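MS5a (Brassica napus, PDB 6L77) is a meiosis-related protein with a cystatin-like fold whose molecular role is not settled, though it appears to enhance papain rather than inhibit it. Local coordinates at residues G30-V42 against N53-F66. Numbering follows the deposited sequence.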
loop_
_atom_site.group_PDB
_atom_site.type_symbol
_atom_site.label_atom_id
_atom_site.label_comp_id
_atom_site.label_asym_id
_atom_site.label_seq_id
_atom_site.Cartn_x
_atom_site.Cartn_y
_atom_site.Cartn_z
ATOM N N GLY A 30 0.345 -1.333 -16.691
ATOM C CA GLY A 30 -0.922 -0.816 -17.175
ATOM C C GLY A 30 -1.997 -1.869 -17.312
ATOM O O GLY A 30 -2.829 -1.782 -18.218
ATOM N N THR A 31 -2.014 -2.856 -16.429
ATOM C CA THR A 31 -2.924 -3.989 -16.519
ATOM C C THR A 31 -3.938 -3.944 -15.382
ATOM O O THR A 31 -3.904 -3.073 -14.506
ATOM C CB THR A 31 -2.142 -5.305 -16.497
ATOM O OG1 THR A 31 -1.260 -5.319 -15.360
ATOM C CG2 THR A 31 -1.315 -5.467 -17.767
ATOM N N ASN A 32 -4.871 -4.911 -15.408
ATOM C CA ASN A 32 -5.943 -5.022 -14.412
ATOM C C ASN A 32 -6.067 -6.491 -14.010
ATOM O O ASN A 32 -7.059 -7.166 -14.304
ATOM C CB ASN A 32 -7.274 -4.490 -14.947
ATOM C CG ASN A 32 -7.295 -2.988 -15.026
ATOM O OD1 ASN A 32 -7.596 -2.315 -14.046
ATOM N ND2 ASN A 32 -6.931 -2.452 -16.177
ATOM N N LEU A 33 -5.026 -7.006 -13.362
ATOM C CA LEU A 33 -5.083 -8.348 -12.809
ATOM C C LEU A 33 -5.648 -8.283 -11.397
ATOM O O LEU A 33 -5.263 -7.419 -10.601
ATOM C CB LEU A 33 -3.697 -8.997 -12.771
ATOM C CG LEU A 33 -2.964 -9.204 -14.092
ATOM C CD1 LEU A 33 -1.699 -10.000 -13.790
ATOM C CD2 LEU A 33 -3.837 -9.941 -15.085
ATOM N N TYR A 34 -6.550 -9.208 -11.090
ATOM C CA TYR A 34 -7.203 -9.253 -9.791
ATOM C C TYR A 34 -6.848 -10.548 -9.077
ATOM O O TYR A 34 -6.673 -11.595 -9.705
ATOM C CB TYR A 34 -8.725 -9.146 -9.929
ATOM C CG TYR A 34 -9.168 -7.892 -10.633
ATOM C CD1 TYR A 34 -9.001 -6.643 -10.040
ATOM C CD2 TYR A 34 -9.748 -7.952 -11.891
ATOM C CE1 TYR A 34 -9.406 -5.478 -10.698
ATOM C CE2 TYR A 34 -10.161 -6.788 -12.552
ATOM C CZ TYR A 34 -9.990 -5.570 -11.948
ATOM O OH TYR A 34 -10.401 -4.429 -12.607
ATOM N N LEU A 35 -6.756 -10.474 -7.753
ATOM C CA LEU A 35 -6.427 -11.662 -6.979
ATOM C C LEU A 35 -7.582 -12.652 -7.034
ATOM O O LEU A 35 -8.726 -12.318 -6.709
ATOM C CB LEU A 35 -6.113 -11.280 -5.530
ATOM C CG LEU A 35 -5.877 -12.457 -4.589
ATOM C CD1 LEU A 35 -4.643 -13.261 -5.041
ATOM C CD2 LEU A 35 -5.717 -11.963 -3.143
ATOM N N HIS A 36 -7.286 -13.879 -7.452
ATOM C CA HIS A 36 -8.283 -14.936 -7.433
ATOM C C HIS A 36 -8.123 -15.832 -6.210
ATOM O O HIS A 36 -9.084 -16.046 -5.470
ATOM C CB HIS A 36 -8.198 -15.761 -8.724
ATOM C CG HIS A 36 -9.092 -16.964 -8.735
ATOM N ND1 HIS A 36 -10.468 -16.874 -8.748
ATOM C CD2 HIS A 36 -8.801 -18.285 -8.750
ATOM C CE1 HIS A 36 -10.987 -18.089 -8.764
ATOM N NE2 HIS A 36 -9.997 -18.965 -8.757
ATOM N N LYS A 37 -6.923 -16.363 -5.980
ATOM C CA LYS A 37 -6.680 -17.146 -4.776
ATOM C C LYS A 37 -5.182 -17.210 -4.526
ATOM O O LYS A 37 -4.374 -16.977 -5.426
ATOM C CB LYS A 37 -7.245 -18.566 -4.894
ATOM C CG LYS A 37 -6.499 -19.427 -5.891
ATOM C CD LYS A 37 -7.144 -20.805 -6.065
ATOM C CE LYS A 37 -7.116 -21.615 -4.785
ATOM N NZ LYS A 37 -5.750 -22.122 -4.476
ATOM N N ILE A 38 -4.828 -17.540 -3.288
ATOM C CA ILE A 38 -3.449 -17.876 -2.933
ATOM C C ILE A 38 -3.295 -19.391 -3.041
ATOM O O ILE A 38 -4.072 -20.134 -2.440
ATOM C CB ILE A 38 -3.115 -17.408 -1.506
ATOM C CG1 ILE A 38 -3.491 -15.936 -1.279
ATOM C CG2 ILE A 38 -1.638 -17.731 -1.170
ATOM C CD1 ILE A 38 -2.670 -14.967 -2.047
ATOM N N GLU A 39 -2.290 -19.851 -3.792
ATOM C CA GLU A 39 -2.013 -21.282 -3.895
ATOM C C GLU A 39 -1.088 -21.764 -2.787
ATOM O O GLU A 39 -1.301 -22.834 -2.208
ATOM C CB GLU A 39 -1.363 -21.612 -5.246
ATOM C CG GLU A 39 -2.293 -21.586 -6.430
ATOM C CD GLU A 39 -2.980 -22.918 -6.676
ATOM O OE1 GLU A 39 -2.907 -23.804 -5.798
ATOM O OE2 GLU A 39 -3.590 -23.080 -7.754
ATOM N N LYS A 40 -0.032 -21.016 -2.511
ATOM C CA LYS A 40 0.912 -21.442 -1.491
ATOM C C LYS A 40 1.805 -20.262 -1.175
ATOM O O LYS A 40 1.902 -19.316 -1.959
ATOM C CB LYS A 40 1.758 -22.631 -1.940
ATOM C CG LYS A 40 2.596 -22.382 -3.171
ATOM C CD LYS A 40 3.777 -23.360 -3.187
ATOM C CE LYS A 40 4.555 -23.281 -4.488
ATOM N NZ LYS A 40 5.840 -24.030 -4.408
ATOM N N TYR A 41 2.436 -20.316 -0.006
ATOM C CA TYR A 41 3.448 -19.323 0.299
ATOM C C TYR A 41 4.512 -19.973 1.162
ATOM O O TYR A 41 4.269 -20.997 1.814
ATOM C CB TYR A 41 2.857 -18.075 0.979
ATOM C CG TYR A 41 2.204 -18.332 2.330
ATOM C CD1 TYR A 41 0.894 -18.748 2.414
ATOM C CD2 TYR A 41 2.907 -18.138 3.515
ATOM C CE1 TYR A 41 0.289 -18.954 3.627
ATOM C CE2 TYR A 41 2.310 -18.351 4.735
ATOM C CZ TYR A 41 0.993 -18.761 4.775
ATOM O OH TYR A 41 0.373 -18.994 5.972
ATOM N N VAL A 42 5.715 -19.412 1.092
ATOM C CA VAL A 42 6.858 -19.876 1.869
ATOM C C VAL A 42 7.325 -18.701 2.701
ATOM O O VAL A 42 7.537 -17.608 2.166
ATOM C CB VAL A 42 7.996 -20.392 0.977
ATOM C CG1 VAL A 42 9.144 -20.945 1.845
ATOM C CG2 VAL A 42 7.475 -21.468 0.025
ATOM N N ASN A 53 7.383 -15.583 0.087
ATOM C CA ASN A 53 7.399 -15.922 -1.334
ATOM C C ASN A 53 6.039 -16.535 -1.604
ATOM O O ASN A 53 5.767 -17.655 -1.163
ATOM C CB ASN A 53 8.545 -16.880 -1.661
ATOM C CG ASN A 53 8.474 -17.449 -3.084
ATOM O OD1 ASN A 53 7.772 -16.934 -3.957
ATOM N ND2 ASN A 53 9.205 -18.532 -3.314
ATOM N N ILE A 54 5.179 -15.785 -2.291
ATOM C CA ILE A 54 3.766 -16.115 -2.422
ATOM C C ILE A 54 3.499 -16.493 -3.872
ATOM O O ILE A 54 3.874 -15.755 -4.794
ATOM C CB ILE A 54 2.875 -14.932 -2.008
ATOM C CG1 ILE A 54 3.183 -14.510 -0.580
ATOM C CG2 ILE A 54 1.385 -15.276 -2.188
ATOM C CD1 ILE A 54 2.628 -13.102 -0.249
ATOM N N THR A 55 2.846 -17.630 -4.066
ATOM C CA THR A 55 2.369 -18.050 -5.373
ATOM C C THR A 55 0.859 -17.864 -5.388
ATOM O O THR A 55 0.145 -18.460 -4.574
ATOM C CB THR A 55 2.746 -19.507 -5.646
ATOM O OG1 THR A 55 4.169 -19.657 -5.540
ATOM C CG2 THR A 55 2.271 -19.932 -7.043
ATOM N N LEU A 56 0.371 -17.022 -6.289
ATOM C CA LEU A 56 -1.047 -16.702 -6.316
ATOM C C LEU A 56 -1.573 -16.860 -7.734
ATOM O O LEU A 56 -0.808 -16.891 -8.699
ATOM C CB LEU A 56 -1.309 -15.276 -5.818
ATOM C CG LEU A 56 -0.536 -14.202 -6.589
ATOM C CD1 LEU A 56 -1.486 -13.160 -7.127
ATOM C CD2 LEU A 56 0.567 -13.547 -5.749
ATOM N N ILE A 57 -2.896 -16.970 -7.838
ATOM C CA ILE A 57 -3.592 -16.997 -9.116
ATOM C C ILE A 57 -4.269 -15.648 -9.275
ATOM O O ILE A 57 -5.008 -15.217 -8.383
ATOM C CB ILE A 57 -4.625 -18.134 -9.188
ATOM C CG1 ILE A 57 -3.979 -19.470 -8.804
ATOM C CG2 ILE A 57 -5.246 -18.180 -10.573
ATOM C CD1 ILE A 57 -2.757 -19.804 -9.616
ATOM N N ALA A 58 -3.980 -14.967 -10.379
ATOM C CA ALA A 58 -4.650 -13.723 -10.727
ATOM C C ALA A 58 -5.646 -13.979 -11.849
ATOM O O ALA A 58 -5.383 -14.786 -12.747
ATOM C CB ALA A 58 -3.647 -12.653 -11.164
ATOM N N GLU A 59 -6.783 -13.290 -11.797
ATOM C CA GLU A 59 -7.754 -13.328 -12.883
ATOM C C GLU A 59 -7.525 -12.137 -13.808
ATOM O O GLU A 59 -7.322 -11.004 -13.350
ATOM C CB GLU A 59 -9.197 -13.315 -12.355
ATOM C CG GLU A 59 -10.220 -13.380 -13.503
ATOM C CD GLU A 59 -11.672 -13.598 -13.053
ATOM O OE1 GLU A 59 -11.964 -13.609 -11.836
ATOM O OE2 GLU A 59 -12.524 -13.772 -13.944
ATOM N N ASP A 60 -7.566 -12.402 -15.118
ATOM C CA ASP A 60 -7.457 -11.374 -16.152
ATOM C C ASP A 60 -8.754 -11.373 -16.953
ATOM O O ASP A 60 -8.902 -12.147 -17.910
ATOM C CB ASP A 60 -6.255 -11.637 -17.063
ATOM C CG ASP A 60 -6.220 -10.716 -18.282
ATOM O OD1 ASP A 60 -6.911 -9.673 -18.286
ATOM O OD2 ASP A 60 -5.516 -11.062 -19.255
ATOM N N PRO A 61 -9.716 -10.522 -16.598
ATOM C CA PRO A 61 -11.020 -10.565 -17.280
ATOM C C PRO A 61 -10.951 -10.188 -18.746
ATOM O O PRO A 61 -11.886 -10.505 -19.487
ATOM C CB PRO A 61 -11.863 -9.555 -16.486
ATOM C CG PRO A 61 -11.204 -9.530 -15.097
ATOM C CD PRO A 61 -9.728 -9.649 -15.409
ATOM N N ALA A 62 -9.884 -9.505 -19.181
ATOM C CA ALA A 62 -9.796 -9.121 -20.588
ATOM C C ALA A 62 -9.637 -10.335 -21.491
ATOM O O ALA A 62 -10.077 -10.298 -22.642
ATOM C CB ALA A 62 -8.647 -8.136 -20.796
ATOM N N THR A 63 -9.017 -11.416 -20.995
ATOM C CA THR A 63 -8.890 -12.654 -21.756
ATOM C C THR A 63 -9.571 -13.840 -21.092
ATOM O O THR A 63 -9.495 -14.952 -21.629
ATOM C CB THR A 63 -7.409 -12.998 -21.985
ATOM O OG1 THR A 63 -6.801 -13.298 -20.729
ATOM C CG2 THR A 63 -6.686 -11.815 -22.609
ATOM N N SER A 64 -10.232 -13.643 -19.941
ATOM C CA SER A 64 -10.836 -14.743 -19.179
ATOM C C SER A 64 -9.807 -15.819 -18.868
ATOM O O SER A 64 -10.077 -17.025 -18.971
ATOM C CB SER A 64 -12.037 -15.346 -19.914
ATOM O OG SER A 64 -12.930 -14.317 -20.299
ATOM N N SER A 65 -8.605 -15.391 -18.497
ATOM C CA SER A 65 -7.556 -16.337 -18.181
ATOM C C SER A 65 -7.139 -16.157 -16.731
ATOM O O SER A 65 -7.333 -15.093 -16.134
ATOM C CB SER A 65 -6.351 -16.194 -19.130
ATOM O OG SER A 65 -5.972 -14.851 -19.309
ATOM N N PHE A 66 -6.644 -17.240 -16.155
ATOM C CA PHE A 66 -6.136 -17.253 -14.794
ATOM C C PHE A 66 -4.639 -17.473 -14.884
ATOM O O PHE A 66 -4.190 -18.438 -15.513
ATOM C CB PHE A 66 -6.837 -18.324 -13.959
ATOM C CG PHE A 66 -8.252 -17.973 -13.659
ATOM C CD1 PHE A 66 -9.244 -18.181 -14.606
ATOM C CD2 PHE A 66 -8.586 -17.345 -12.479
ATOM C CE1 PHE A 66 -10.554 -17.811 -14.351
ATOM C CE2 PHE A 66 -9.893 -16.972 -12.215
ATOM C CZ PHE A 66 -10.876 -17.207 -13.150
HETATM O O HOH W 1 -7.471 -7.570 -17.128
HETATM O O HOH W 2 -11.597 -14.364 -9.195
#
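Y34 and E59 form one end of an antiparallel β-hairpin pairing, strand 34-45 with strand 49-60, in the cystatin-like fold of MS5a; strand 34-45 is the outermost of the sheet on this side. Backbone bonds run in both directions between Y34 and E59, and again between V42 and N53. Between these ends lie two classic β-bulges. H36 and K37 share I57 O, with H36 N at 2.8 Å and K37 N at 3.3 Å from that oxygen; E39 and K40 share T55 O in the same way. Each bulge slips the register by one residue.

Apolar contacts line the face that turns to helix 12-29. I38 CD1 reaches L56 CB at 4.0 Å, its CG2 meets the CG2 of I54, and I38 also touches A18 of that helix. The L35 side chain sets off away from strand 49-60, but with CG anti to the backbone N (chi1 175°) and chi2 at 63° its CD1 comes back to L56 CD1 at 3.8 Å. On the other face, E39 bends at chi2 and lays CG against I57 CG1, 3.6 Å away, while its OE1 forms a salt bridge with K37 NZ.

In the turn that leads from strand 49-60 into strand 65-75, P61 CG sits at the edge of the Y34 ring. F66 presents its edge to the H36 face in a T-shaped pair, planes at 65°, with F66 CE2 over the imidazole centre. In the plane of that imidazole, a water bridges H36 ND1 and E59 OE1, 2.8 Å from each.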